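Local structure of flavin prenyltransferase UbiX (Methanocaldococcus jannaschii, 6M8V) at the interface of chains A and B and the interface of chains A and C. The protein transfers a dimethylallyl group from dimethylallyl phosphate to reduced FMN, making the prenylated flavin cofactor used by UbiD-type decarboxylases. Coordinates in Å, arbitrary orientation; residue numbers count along the deposited sequence, not the author numbering. Chains: chain A/B/C, Flavin prenyltransferase UbiX.

Contact 1: the interface of chains A and B. Residues chain A 149, 155-156, 159; chain B 149, 155-156, 159.
A:Ile159 and B:Ile159 meet tip to tip across the two-fold axis of this patch, their CD1 methyls 3.7 Å apart. In each isoleucine CG1 lies opposite the carbonyl carbon (chi1 -66°) and the chain then runs out straight, which makes CD1 the leading atom. The same methyl also finds the neighbouring valine: A:Ile159 CD1 is 4.1 Å from B:Val156 CG2, the two side chains crossing at a slant.

The other close-fitting piece is the start of helix 156-171, where each valine lies against the backbone of the partner. A:Val156 CG2 rests 3.6 Å from the carbonyl carbon of B:Asn155 and 3.7 Å from B:Asn155 CA, and B:Val156 does the same on the twin side. With CG1 opposite the backbone N (chi1 171°), CG2 lies opposite the carbonyl carbon and is the branch facing the residue just ahead of the partner's helix. The apolar contact thus runs from valine to isoleucine pair to valine. It is part of a two-fold subunit interface of the deposited assembly, helix start against helix start, and probably one that holds the oligomer together.

The rim is looser. Both Asn155 side chains turn away from the facing chain, so their contribution here is backbone and CA rather than amide. Each phenylalanine stands at the flank and gives up little surface to the partner, 7 Å² for A:Phe149 against 35 Å² for A:Ile159. Its nearest approach is to the second valine branch, A:Phe149 CE2 coming 4.3 Å from B:Val156 CG1.

Contact 2: the interface of chains A and C. Residues chain A 150, 166, 169, 178, 181; chain C 71-73.
The backbone N of A:Trp181, a poorly ordered residue whose contacts need caution, donates a hydrogen bond across the interface to the hydroxyl OG of C:Ser73, 3.1 Å long and 153° at the hydrogen. That hydroxyl is tied into its own loop: C:Ser73 OG pairs with C:Ser71 OG at 2.7 Å, direction undecided, while C:Ser73 N donates to C:Ser71 OG, so the serine turn arrives already braced. A second link, from A:Arg166 NH1 to the carbonyl O of C:Gly72 (3.1 Å), is bent and weak.

Charge enters from the second shell. A:Asp169 OD2 forms a salt bridge with A:Arg166 NH1 at 3.2 Å, lying in the guanidinium plane, which helps to set how that group is turned, while C:Ser73 N sits over one face near the rim. With an alanine at A:Arg166, the carboxylate of A:Asp169 would probably lose its ionic mate and the loop of C:Gly72 its guanidinium support.

Among the apolar contacts, C:Ser73 CB packs at the ring edge of A:Phe178, 3.7 Å from CE1, and C:Ser71 CB nears the A:Trp181 indole. The phenol OH of A:Tyr150 is a van der Waals neighbour of C:Ser73 CB.

A:Tyr150 and A:Arg166 are the predicted binding residues for dimethylallyl phosphate, so the serine loop probably helps shape that pocket. A:Arg166 and A:Asp169 ride on helix 156-171, A:Phe178 and A:Trp181 on the tail beyond it, and chain C's loop follows its 3-10 helix 68-70.

Contact 1: the interface of chains A and B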
# COMPACT_ATOMS: atom_id res chain seq x y z
N PHE A 149 25.14 16.02 -22.90
CA PHE A 149 25.82 16.85 -23.89
C PHE A 149 26.94 17.70 -23.29
O PHE A 149 27.46 18.58 -23.98
CB PHE A 149 24.81 17.76 -24.61
CG PHE A 149 23.82 17.00 -25.45
CD1 PHE A 149 22.69 16.42 -24.87
CD2 PHE A 149 24.00 16.86 -26.82
CE1 PHE A 149 21.78 15.72 -25.64
CE2 PHE A 149 23.09 16.16 -27.60
CZ PHE A 149 21.97 15.59 -27.01
N ASN A 155 29.12 14.41 -33.32
CA ASN A 155 28.46 13.55 -34.29
C ASN A 155 27.65 12.51 -33.53
O ASN A 155 27.73 12.40 -32.31
CB ASN A 155 29.47 12.88 -35.21
CG ASN A 155 30.69 12.38 -34.47
OD1 ASN A 155 30.58 11.55 -33.57
ND2 ASN A 155 31.86 12.89 -34.84
N VAL A 156 26.87 11.74 -34.29
CA VAL A 156 26.09 10.65 -33.72
C VAL A 156 27.00 9.69 -32.95
O VAL A 156 26.66 9.22 -31.86
CB VAL A 156 25.31 9.92 -34.82
CG1 VAL A 156 24.67 8.65 -34.28
CG2 VAL A 156 24.27 10.84 -35.43
N ILE A 159 27.66 10.50 -29.41
CA ILE A 159 26.51 10.23 -28.55
C ILE A 159 26.46 8.75 -28.20
O ILE A 159 26.26 8.38 -27.03
CB ILE A 159 25.22 10.70 -29.24
CG1 ILE A 159 25.25 12.23 -29.37
CG2 ILE A 159 24.00 10.22 -28.47
CD1 ILE A 159 23.98 12.82 -29.91
N PHE B 149 16.23 5.66 -33.44
CA PHE B 149 17.12 5.65 -34.59
C PHE B 149 16.48 5.05 -35.84
O PHE B 149 17.18 4.81 -36.82
CB PHE B 149 18.42 4.90 -34.26
CG PHE B 149 19.25 5.57 -33.20
CD1 PHE B 149 18.96 5.41 -31.85
CD2 PHE B 149 20.33 6.37 -33.56
CE1 PHE B 149 19.72 6.03 -30.88
CE2 PHE B 149 21.10 6.99 -32.58
CZ PHE B 149 20.80 6.82 -31.24
N ASN B 155 23.31 13.07 -38.09
CA ASN B 155 24.11 14.00 -37.31
C ASN B 155 23.40 14.24 -35.99
O ASN B 155 22.26 13.80 -35.78
CB ASN B 155 24.33 15.31 -38.05
CG ASN B 155 23.07 15.79 -38.75
OD1 ASN B 155 22.05 16.03 -38.10
ND2 ASN B 155 23.14 15.93 -40.07
N VAL B 156 24.08 14.96 -35.10
CA VAL B 156 23.50 15.34 -33.82
C VAL B 156 22.18 16.08 -34.03
O VAL B 156 21.20 15.85 -33.32
CB VAL B 156 24.50 16.18 -33.01
CG1 VAL B 156 23.83 16.76 -31.77
CG2 VAL B 156 25.71 15.35 -32.64
N ILE B 159 19.13 14.02 -34.31
CA ILE B 159 18.70 13.47 -33.04
C ILE B 159 17.92 14.51 -32.25
O ILE B 159 16.86 14.22 -31.69
CB ILE B 159 19.93 12.96 -32.26
CG1 ILE B 159 20.55 11.77 -33.00
CG2 ILE B 159 19.55 12.60 -30.83
CD1 ILE B 159 21.68 11.11 -32.27

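Contact 2: the interface of chains A and C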
# COMPACT_ATOMS: atom_id res chain seq x y z
N TYR A 150 27.32 17.46 -22.03
CA TYR A 150 28.44 18.22 -21.47
C TYR A 150 29.77 17.81 -22.09
O TYR A 150 30.74 18.57 -21.99
CB TYR A 150 28.51 18.06 -19.94
CG TYR A 150 28.46 16.64 -19.41
CD1 TYR A 150 29.57 15.80 -19.48
CD2 TYR A 150 27.31 16.16 -18.79
CE1 TYR A 150 29.52 14.51 -18.98
CE2 TYR A 150 27.26 14.87 -18.28
CZ TYR A 150 28.37 14.05 -18.38
OH TYR A 150 28.31 12.77 -17.87
N ARG A 166 29.14 4.81 -20.41
CA ARG A 166 28.44 4.75 -19.14
C ARG A 166 28.05 3.32 -18.78
O ARG A 166 28.10 2.93 -17.61
CB ARG A 166 27.20 5.65 -19.18
CG ARG A 166 27.52 7.12 -19.32
CD ARG A 166 28.26 7.63 -18.11
NE ARG A 166 27.35 7.86 -16.99
CZ ARG A 166 27.64 7.58 -15.73
NH1 ARG A 166 28.82 7.06 -15.42
NH2 ARG A 166 26.75 7.81 -14.78
N ASP A 169 31.09 1.82 -17.49
CA ASP A 169 31.27 2.33 -16.13
C ASP A 169 30.51 1.49 -15.12
O ASP A 169 31.06 1.08 -14.09
CB ASP A 169 30.81 3.79 -16.06
CG ASP A 169 31.75 4.74 -16.78
OD1 ASP A 169 32.91 4.35 -17.03
OD2 ASP A 169 31.33 5.87 -17.10
N PHE A 178 34.38 8.45 -23.64
CA PHE A 178 33.77 9.77 -23.69
C PHE A 178 34.55 10.73 -22.80
O PHE A 178 35.25 10.32 -21.88
CB PHE A 178 32.28 9.73 -23.27
CG PHE A 178 32.05 9.29 -21.84
CD1 PHE A 178 31.81 10.22 -20.84
CD2 PHE A 178 32.07 7.94 -21.51
CE1 PHE A 178 31.59 9.81 -19.54
CE2 PHE A 178 31.85 7.53 -20.20
CZ PHE A 178 31.61 8.47 -19.21
N TRP A 181 32.99 14.42 -17.11
CA TRP A 181 32.51 15.74 -16.69
C TRP A 181 33.67 16.65 -16.31
O TRP A 181 33.73 17.82 -16.73
CB TRP A 181 31.53 15.58 -15.53
CG TRP A 181 31.37 16.79 -14.66
CD1 TRP A 181 31.40 16.82 -13.29
CD2 TRP A 181 31.16 18.15 -15.08
NE1 TRP A 181 31.22 18.10 -12.84
CE2 TRP A 181 31.07 18.93 -13.91
CE3 TRP A 181 31.04 18.78 -16.32
CZ2 TRP A 181 30.87 20.31 -13.96
CZ3 TRP A 181 30.85 20.14 -16.36
CH2 TRP A 181 30.77 20.89 -15.19
N SER C 71 28.88 14.65 -10.93
CA SER C 71 28.50 13.84 -12.08
C SER C 71 28.83 12.38 -11.83
O SER C 71 29.88 12.06 -11.26
CB SER C 71 29.22 14.30 -13.35
OG SER C 71 29.10 13.33 -14.37
N GLY C 72 27.93 11.50 -12.27
CA GLY C 72 28.17 10.07 -12.17
C GLY C 72 29.28 9.58 -13.07
O GLY C 72 29.80 8.48 -12.86
N SER C 73 29.65 10.37 -14.09
CA SER C 73 30.77 10.00 -14.95
C SER C 73 32.07 9.91 -14.16
O SER C 73 32.98 9.18 -14.55
CB SER C 73 30.90 10.99 -16.10
OG SER C 73 31.25 12.29 -15.62

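About 17 Å separates the C-alpha centres of contact 1 and contact 2. Chain A serves both with the same stretch: helix 156-171 gives its start to contact 1 and its later turns to contact 2, and the consecutive residues A:Phe149 and A:Tyr150 are divided between them. Contact 1 is a symmetric pairing of like surfaces, whereas contact 2 sets different parts of two subunits together. Using both kinds of joint would let subunits assemble beyond a dimer, as in the deposited twelve-chain assembly, though the coordinates alone do not show the solution form. The predicted prenyl-donor site lies at contact 2, where a neighbouring subunit may help frame it.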